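Local structure of PA1221 (Pseudomonas aeruginosa, 4DG8) at residues A[22-27]-A[162-167]; A[26-31]-A[184-189]; A[190-195]-A[314-319]. The protein combines an AMP-binding domain of the ANL superfamily with a phosphopantetheine attachment region, and binds adenosine monophosphate. One frame throughout, in Å; residues are numbered along the deposited sequence.

Interaction 1: A[22-27]-A[162-167]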
loop_
_atom_site.group_PDB
_atom_site.type_symbol
_atom_site.label_atom_id
_atom_site.label_comp_id
_atom_site.label_asym_id
_atom_site.label_seq_id
_atom_site.Cartn_x
_atom_site.Cartn_y
_atom_site.Cartn_z
ATOM N N ASP A 22 10.282 8.848 17.858
ATOM C CA ASP A 22 9.135 9.179 18.690
ATOM C C ASP A 22 8.006 9.693 17.806
ATOM O O ASP A 22 8.210 10.620 17.013
ATOM C CB ASP A 22 9.551 10.265 19.684
ATOM C CG ASP A 22 8.409 10.724 20.591
ATOM O OD1 ASP A 22 7.473 9.936 20.851
ATOM O OD2 ASP A 22 8.473 11.886 21.067
ATOM N N LEU A 23 6.820 9.102 17.938
ATOM C CA LEU A 23 5.656 9.567 17.180
ATOM C C LEU A 23 5.385 11.060 17.376
ATOM O O LEU A 23 5.051 11.766 16.422
ATOM C CB LEU A 23 4.404 8.766 17.527
ATOM C CG LEU A 23 4.187 7.500 16.694
ATOM C CD1 LEU A 23 5.105 6.375 17.176
ATOM C CD2 LEU A 23 2.735 7.061 16.756
ATOM N N TYR A 24 5.530 11.540 18.607
ATOM C CA TYR A 24 5.225 12.937 18.924
ATOM C C TYR A 24 6.245 13.927 18.364
ATOM O O TYR A 24 6.088 15.141 18.516
ATOM C CB TYR A 24 5.037 13.120 20.432
ATOM C CG TYR A 24 3.972 12.194 20.941
ATOM C CD1 TYR A 24 2.640 12.402 20.598
ATOM C CD2 TYR A 24 4.292 11.084 21.711
ATOM C CE1 TYR A 24 1.651 11.553 21.031
ATOM C CE2 TYR A 24 3.305 10.211 22.146
ATOM C CZ TYR A 24 1.985 10.457 21.799
ATOM O OH TYR A 24 0.985 9.618 22.216
ATOM N N ALA A 25 7.300 13.407 17.740
ATOM C CA ALA A 25 8.296 14.260 17.097
ATOM C C ALA A 25 7.845 14.611 15.687
ATOM O O ALA A 25 8.541 15.304 14.952
ATOM C CB ALA A 25 9.647 13.575 17.061
ATOM N N HIS A 26 6.671 14.121 15.313
ATOM C CA HIS A 26 6.165 14.334 13.966
ATOM C C HIS A 26 4.840 15.077 14.029
ATOM O O HIS A 26 4.078 14.904 14.971
ATOM C CB HIS A 26 6.063 12.983 13.233
ATOM C CG HIS A 26 7.386 12.293 13.108
ATOM N ND1 HIS A 26 8.233 12.499 12.038
ATOM C CD2 HIS A 26 8.042 11.463 13.953
ATOM C CE1 HIS A 26 9.336 11.788 12.208
ATOM N NE2 HIS A 26 9.243 11.144 13.358
ATOM N N PRO A 27 4.582 15.945 13.046
ATOM C CA PRO A 27 3.344 16.731 13.104
ATOM C C PRO A 27 2.166 15.880 12.634
ATOM O O PRO A 27 2.378 14.855 11.970
ATOM C CB PRO A 27 3.624 17.881 12.128
ATOM C CG PRO A 27 4.473 17.186 11.027
ATOM C CD PRO A 27 5.327 16.163 11.787
ATOM N N ALA A 162 -3.117 14.598 18.696
ATOM C CA ALA A 162 -1.692 14.478 18.418
ATOM C C ALA A 162 -1.444 13.488 17.281
ATOM O O ALA A 162 -2.368 12.853 16.783
ATOM C CB ALA A 162 -0.947 14.036 19.682
ATOM N N ALA A 163 -0.182 13.342 16.906
ATOM C CA ALA A 163 0.208 12.591 15.720
ATOM C C ALA A 163 -0.007 11.082 15.895
ATOM O O ALA A 163 0.148 10.297 14.947
ATOM C CB ALA A 163 1.649 12.899 15.367
ATOM N N ASP A 164 -0.372 10.688 17.110
ATOM C CA ASP A 164 -0.728 9.310 17.394
ATOM C C ASP A 164 -2.168 8.990 16.975
ATOM O O ASP A 164 -2.565 7.837 16.996
ATOM C CB ASP A 164 -0.502 8.974 18.872
ATOM C CG ASP A 164 -1.369 9.799 19.806
ATOM O OD1 ASP A 164 -1.883 10.856 19.394
ATOM O OD2 ASP A 164 -1.531 9.390 20.970
ATOM N N GLN A 165 -2.942 10.003 16.587
ATOM C CA GLN A 165 -4.289 9.760 16.077
ATOM C C GLN A 165 -4.219 8.827 14.858
ATOM O O GLN A 165 -3.311 8.951 14.015
ATOM C CB GLN A 165 -4.942 11.075 15.647
ATOM C CG GLN A 165 -6.457 10.999 15.498
ATOM C CD GLN A 165 -7.158 10.921 16.848
ATOM O OE1 GLN A 165 -6.510 10.896 17.888
ATOM N NE2 GLN A 165 -8.483 10.892 16.838
ATOM N N ILE A 166 -5.170 7.901 14.760
ATOM C CA ILE A 166 -5.264 7.036 13.583
ATOM C C ILE A 166 -5.638 7.898 12.382
ATOM O O ILE A 166 -6.582 8.692 12.460
ATOM C CB ILE A 166 -6.355 5.935 13.758
ATOM C CG1 ILE A 166 -6.170 5.192 15.083
ATOM C CG2 ILE A 166 -6.378 4.969 12.538
ATOM C CD1 ILE A 166 -4.805 4.546 15.235
ATOM N N ALA A 167 -4.833 7.825 11.324
ATOM C CA ALA A 167 -5.173 8.385 10.011
ATOM C C ALA A 167 -5.990 7.450 9.090
ATOM O O ALA A 167 -6.898 7.875 8.358
ATOM C CB ALA A 167 -3.910 8.880 9.300
#
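The first torsions of Y24 and D164 set where each side chain starts: CG of Y24 lies anti to its carbonyl carbon (chi1 -56°), and CG of D164 sits between its own backbone N and carbonyl carbon (chi1 63°). The phenol ring lies between the short 3-10 segment 23-25 and the type I turn A162-Q165, where Y24 OH donates to D164 OD2 at 2.8 Å. It meets the carboxylate from well above its plane, 63° out of it. Farther back on the same ring, CE1 of Y24 packs at 3.8 Å against A162 CB, a methyl group that lies at the ring edge and near its plane. The tyrosine thus touches two residues of the turn, with carbon on carbon at the ring edge and a polar bond at its hydroxyl.

Beside the ring contact, the methyl of A163, a buried residue, faces two carbonyl oxygens of the other segment. Its CB comes within 3.2 Å of H26 O and 3.7 Å of L23 O. L23 O also takes the N-H of H26 at 3.1 Å, one of the two i+3 bonds of this 3-10 segment. L23 adds a looser apolar touch, its CD2 lying 4.2 Å from D164 CA, and packs further on A187 and T185.

A backbone bond between Q165 and H186 ties the turn to the start of helix 186-193. The arrangement joins the loop before helix 29-39 to the turn that leads into strand 166-172 of the seven-stranded mixed sheet, part of the AMP-binding domain fold of the ANL superfamily.

Interaction 2: A[26-31]-A[184-189]; sequences HPTVVA and CTHAGI
V29 N donates to H186 ND1 at 2.9 Å with an N-H...N angle of 151°, the donor lying close to the plane of the imidazole. The bond joins the starts of two helices of the AMP-binding domain: V29 opens helix 29-39, and H186 opens helix 186-193 directly after strand 180-185 of the mixed sheet. Because ND1 acts as acceptor, the ring is probably neutral with its proton on NE2, a form that the nearby helix N-termini would also be expected to favour.

T28 is the N-cap of helix 29-39. Its OG1, placed between the backbone N and the carbonyl carbon (chi1 72°), accepts from A31 N at 3.0 Å. The opening turn thus has one amide served by its own cap residue and another by the histidine of the second helix.

Carbon contacts lie beside the polar bond. CB of V29 stands 3.5 Å from H186 ND1, and the two side chains cross at about a right angle. T28 CB approaches the same nitrogen at 3.7 Å. Beyond the segments, L98 of helix 88-99 packs on both V29 and H186, and the ring of F161 meets that of H186 with the planes inclined at about 60°. At one flank H26 CB touches A187 CB at 4.1 Å; on the side of I189, V29 CG2 lies 3.8 Å from I189 CB.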
loop_
_atom_site.group_PDB
_atom_site.type_symbol
_atom_site.label_atom_id
_atom_site.label_comp_id
_atom_site.label_asym_id
_atom_site.label_seq_id
_atom_site.Cartn_x
_atom_site.Cartn_y
_atom_site.Cartn_z
ATOM N N HIS A 26 6.671 14.121 15.313
ATOM C CA HIS A 26 6.165 14.334 13.966
ATOM C C HIS A 26 4.840 15.077 14.029
ATOM O O HIS A 26 4.078 14.904 14.971
ATOM C CB HIS A 26 6.063 12.983 13.233
ATOM C CG HIS A 26 7.386 12.293 13.108
ATOM N ND1 HIS A 26 8.233 12.499 12.038
ATOM C CD2 HIS A 26 8.042 11.463 13.953
ATOM C CE1 HIS A 26 9.336 11.788 12.208
ATOM N NE2 HIS A 26 9.243 11.144 13.358
ATOM N N PRO A 27 4.582 15.945 13.046
ATOM C CA PRO A 27 3.344 16.731 13.104
ATOM C C PRO A 27 2.166 15.880 12.634
ATOM O O PRO A 27 2.378 14.855 11.970
ATOM C CB PRO A 27 3.624 17.881 12.128
ATOM C CG PRO A 27 4.473 17.186 11.027
ATOM C CD PRO A 27 5.327 16.163 11.787
ATOM N N THR A 28 0.943 16.269 12.985
ATOM C CA THR A 28 -0.218 15.595 12.406
ATOM C C THR A 28 -0.259 15.898 10.897
ATOM O O THR A 28 0.383 16.843 10.427
ATOM C CB THR A 28 -1.537 16.047 13.058
ATOM O OG1 THR A 28 -1.831 17.384 12.635
ATOM C CG2 THR A 28 -1.460 15.981 14.609
ATOM N N VAL A 29 -0.975 15.081 10.128
ATOM C CA VAL A 29 -1.114 15.356 8.699
ATOM C C VAL A 29 -1.793 16.713 8.472
ATOM O O VAL A 29 -1.467 17.429 7.540
ATOM C CB VAL A 29 -1.937 14.271 7.984
ATOM C CG1 VAL A 29 -2.188 14.665 6.550
ATOM C CG2 VAL A 29 -1.225 12.926 8.052
ATOM N N VAL A 30 -2.747 17.057 9.331
ATOM C CA VAL A 30 -3.534 18.255 9.105
ATOM C C VAL A 30 -2.746 19.515 9.472
ATOM O O VAL A 30 -2.890 20.541 8.820
ATOM C CB VAL A 30 -4.877 18.223 9.841
ATOM C CG1 VAL A 30 -5.754 17.063 9.322
ATOM C CG2 VAL A 30 -4.650 18.111 11.314
ATOM N N ALA A 31 -1.900 19.436 10.497
ATOM C CA ALA A 31 -1.028 20.567 10.798
ATOM C C ALA A 31 -0.043 20.846 9.639
ATOM O O ALA A 31 0.112 21.983 9.201
ATOM C CB ALA A 31 -0.289 20.346 12.126
ATOM N N CYS A 184 -2.976 2.817 10.898
ATOM C CA CYS A 184 -1.797 3.641 10.725
ATOM C C CYS A 184 -2.086 5.061 11.211
ATOM O O CYS A 184 -3.202 5.535 11.173
ATOM C CB CYS A 184 -1.324 3.633 9.275
ATOM S SG CYS A 184 -0.609 1.992 8.819
ATOM N N THR A 185 -1.038 5.728 11.651
ATOM C CA THR A 185 -1.125 6.880 12.520
ATOM C C THR A 185 -0.777 8.116 11.668
ATOM O O THR A 185 -0.169 7.975 10.615
ATOM C CB THR A 185 -0.101 6.619 13.628
ATOM O OG1 THR A 185 -0.664 6.838 14.922
ATOM C CG2 THR A 185 1.164 7.379 13.401
ATOM N N HIS A 186 -1.246 9.298 12.054
ATOM C CA HIS A 186 -0.774 10.551 11.448
ATOM C C HIS A 186 0.776 10.643 11.373
ATOM O O HIS A 186 1.351 11.013 10.331
ATOM C CB HIS A 186 -1.339 11.768 12.206
ATOM C CG HIS A 186 -2.743 12.142 11.819
ATOM N ND1 HIS A 186 -3.041 13.318 11.157
ATOM C CD2 HIS A 186 -3.930 11.517 12.034
ATOM C CE1 HIS A 186 -4.351 13.390 10.958
ATOM N NE2 HIS A 186 -4.911 12.302 11.467
ATOM N N ALA A 187 1.441 10.307 12.479
ATOM C CA ALA A 187 2.903 10.275 12.526
ATOM C C ALA A 187 3.539 9.354 11.495
ATOM O O ALA A 187 4.591 9.676 10.959
ATOM C CB ALA A 187 3.397 9.900 13.922
ATOM N N GLY A 188 2.934 8.199 11.238
ATOM C CA GLY A 188 3.500 7.263 10.277
ATOM C C GLY A 188 3.557 7.918 8.906
ATOM O O GLY A 188 4.537 7.776 8.140
ATOM N N ILE A 189 2.508 8.682 8.610
ATOM C CA ILE A 189 2.428 9.413 7.347
ATOM C C ILE A 189 3.397 10.587 7.243
ATOM O O ILE A 189 4.092 10.725 6.217
ATOM C CB ILE A 189 1.002 9.953 7.092
ATOM C CG1 ILE A 189 0.005 8.793 7.025
ATOM C CG2 ILE A 189 0.982 10.735 5.792
ATOM C CD1 ILE A 189 -1.440 9.238 6.841
#

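Interaction 3: A[190-195]-A[314-319]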
loop_
_atom_site.group_PDB
_atom_site.type_symbol
_atom_site.label_atom_id
_atom_site.label_comp_id
_atom_site.label_asym_id
_atom_site.label_seq_id
_atom_site.Cartn_x
_atom_site.Cartn_y
_atom_site.Cartn_z
ATOM N N THR A 190 3.430 11.448 8.270
ATOM C CA THR A 190 4.300 12.628 8.195
ATOM C C THR A 190 5.778 12.219 8.297
ATOM O O THR A 190 6.629 12.836 7.663
ATOM C CB THR A 190 3.950 13.744 9.232
ATOM O OG1 THR A 190 4.074 13.228 10.557
ATOM C CG2 THR A 190 2.513 14.271 9.019
ATOM N N ARG A 191 6.080 11.160 9.051
ATOM C CA ARG A 191 7.454 10.651 9.105
ATOM C C ARG A 191 7.828 10.080 7.740
ATOM O O ARG A 191 8.952 10.278 7.276
ATOM C CB ARG A 191 7.682 9.633 10.238
ATOM C CG ARG A 191 7.303 8.152 9.918
ATOM C CD ARG A 191 8.431 7.495 9.107
ATOM N NE ARG A 191 8.503 6.035 9.200
ATOM C CZ ARG A 191 7.697 5.195 8.547
ATOM N NH1 ARG A 191 6.709 5.655 7.780
ATOM N NH2 ARG A 191 7.859 3.886 8.679
ATOM N N LEU A 192 6.881 9.403 7.091
ATOM C CA LEU A 192 7.142 8.885 5.752
ATOM C C LEU A 192 7.495 10.006 4.766
ATOM O O LEU A 192 8.424 9.867 3.951
ATOM C CB LEU A 192 5.920 8.096 5.211
ATOM C CG LEU A 192 6.026 7.639 3.737
ATOM C CD1 LEU A 192 7.166 6.624 3.576
ATOM C CD2 LEU A 192 4.708 7.080 3.201
ATOM N N CYS A 193 6.724 11.096 4.807
ATOM C CA CYS A 193 6.798 12.097 3.731
ATOM C C CYS A 193 7.761 13.276 3.896
ATOM O O CYS A 193 8.062 13.958 2.917
ATOM C CB CYS A 193 5.394 12.634 3.418
ATOM S SG CYS A 193 4.190 11.344 3.005
ATOM N N LEU A 194 8.262 13.503 5.105
ATOM C CA LEU A 194 9.037 14.708 5.392
ATOM C C LEU A 194 10.514 14.418 5.699
ATOM O O LEU A 194 10.834 13.460 6.407
ATOM C CB LEU A 194 8.423 15.482 6.577
ATOM C CG LEU A 194 6.962 15.962 6.570
ATOM C CD1 LEU A 194 6.756 16.933 7.745
ATOM C CD2 LEU A 194 6.564 16.629 5.253
ATOM N N GLY A 195 11.404 15.264 5.186
ATOM C CA GLY A 195 12.820 15.175 5.498
ATOM C C GLY A 195 13.522 13.946 4.933
ATOM O O GLY A 195 14.541 13.489 5.463
ATOM N N ASN A 314 4.419 -1.066 9.295
ATOM C CA ASN A 314 5.381 0.038 9.430
ATOM C C ASN A 314 5.121 1.227 8.498
ATOM O O ASN A 314 6.047 1.958 8.141
ATOM C CB ASN A 314 6.842 -0.419 9.526
ATOM C CG ASN A 314 7.779 0.668 10.103
ATOM O OD1 ASN A 314 7.396 1.466 10.968
ATOM N ND2 ASN A 314 9.015 0.696 9.608
ATOM N N THR A 315 3.903 1.297 7.972
ATOM C CA THR A 315 3.466 2.455 7.189
ATOM C C THR A 315 4.266 2.694 5.900
ATOM O O THR A 315 5.150 3.557 5.876
ATOM C CB THR A 315 3.404 3.760 8.042
ATOM O OG1 THR A 315 2.773 3.484 9.303
ATOM C CG2 THR A 315 2.608 4.879 7.292
ATOM N N THR A 316 3.953 1.936 4.838
ATOM C CA THR A 316 4.633 2.145 3.550
ATOM C C THR A 316 6.081 1.651 3.474
ATOM O O THR A 316 6.325 0.579 2.906
ATOM C CB THR A 316 4.468 3.581 3.037
ATOM O OG1 THR A 316 3.084 3.946 3.120
ATOM C CG2 THR A 316 4.934 3.689 1.579
ATOM N N PHE A 317 7.042 2.504 3.786
ATOM C CA PHE A 317 8.445 2.111 3.714
ATOM C C PHE A 317 9.086 1.905 5.080
ATOM O O PHE A 317 8.777 2.589 6.050
ATOM C CB PHE A 317 9.265 3.177 2.977
ATOM C CG PHE A 317 8.928 3.317 1.532
ATOM C CD1 PHE A 317 8.441 2.236 0.809
ATOM C CD2 PHE A 317 9.141 4.533 0.873
ATOM C CE1 PHE A 317 8.149 2.368 -0.544
ATOM C CE2 PHE A 317 8.843 4.667 -0.469
ATOM C CZ PHE A 317 8.335 3.587 -1.175
ATOM N N THR A 318 10.024 0.972 5.108
ATOM C CA THR A 318 10.859 0.698 6.261
ATOM C C THR A 318 12.293 1.056 5.872
ATOM O O THR A 318 12.958 1.818 6.563
ATOM C CB THR A 318 10.713 -0.757 6.742
ATOM O OG1 THR A 318 9.376 -0.945 7.232
ATOM C CG2 THR A 318 11.680 -1.045 7.862
ATOM N N CYS A 319 12.785 0.448 4.796
ATOM C CA CYS A 319 14.064 0.851 4.217
ATOM C C CYS A 319 13.912 1.337 2.776
ATOM O O CYS A 319 13.051 0.860 2.040
ATOM C CB CYS A 319 15.056 -0.311 4.245
ATOM S SG CYS A 319 15.323 -1.035 5.869
#
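R191 grips two successive backbone carbonyls with its two terminal nitrogens: NH2 donates to N314 O at 2.7 Å (152°), and NH1 donates to T315 O at 3.2 Å (167°). The second, longer bond is the straighter one; it runs in the carbonyl plane of T315 onto a lone pair and nearly in the plane of the guanidinium, whereas NH2 reaches N314 O tilted from the carbonyl plane. The accepting loop follows strand 304-309 and the Tyr-Gly-Pro-Thr-Glu motif characteristic of the ANL superfamily. R191 comes from helix 186-193, its chain bent at chi2 (80°), which keeps CD close to its own carbonyl carbon before the chain runs on to the loop.

F317 O also stands 3.1 Å from R191 NH2, but the angle is too poor for a hydrogen bond. Outside the two segments, R191 NE donates to T342 OG1, and NH1 makes a weak bond to G188 O. Several neutral oxygens thus surround a buried charged group, and their combined dipoles would be expected to help stabilise it.

The loop is itself held from other directions: T315 OG1 bonds to G369 O, and T316 N to D216 OD1. T315 and T316 both have positive phi, uncommon for residues other than glycine, next to the carbonyls of N314 and T315 that R191 binds.

L192 carries the apolar side of the contact. CD2 touches T316 CB at 3.5 Å, the side chains crossing at about a right angle; CD1 lies nearer F317. The F317 side chain is about 7 Å from the bound adenosine monophosphate. Within the loop, T316 CG2 rests 3.8 Å above one face of the F317 ring, offset toward its rim, while L192 CD1 lies 3.9 Å from F317 CD2.

In the fold
Interaction 1 is a surface contact, interaction 2 is partly buried and interaction 3 is wholly buried, nearer the nucleotide. The first two share H26 and P27 and reach neighbouring strands, 166-172 and 180-185, of one sheet; A163 O and A187 N, 2.8 Å apart, join them directly. Interactions 2 and 3 both use helix 186-193, the former at its start and the latter at its far end. P27 O meets T190 OG1 at 2.7 Å, linking the N-terminal loop to that helix. Chemistry changes with depth: a phenol-carboxylate bond outside, an imidazole at a helix start, then a guanidinium among backbone carbonyls inside.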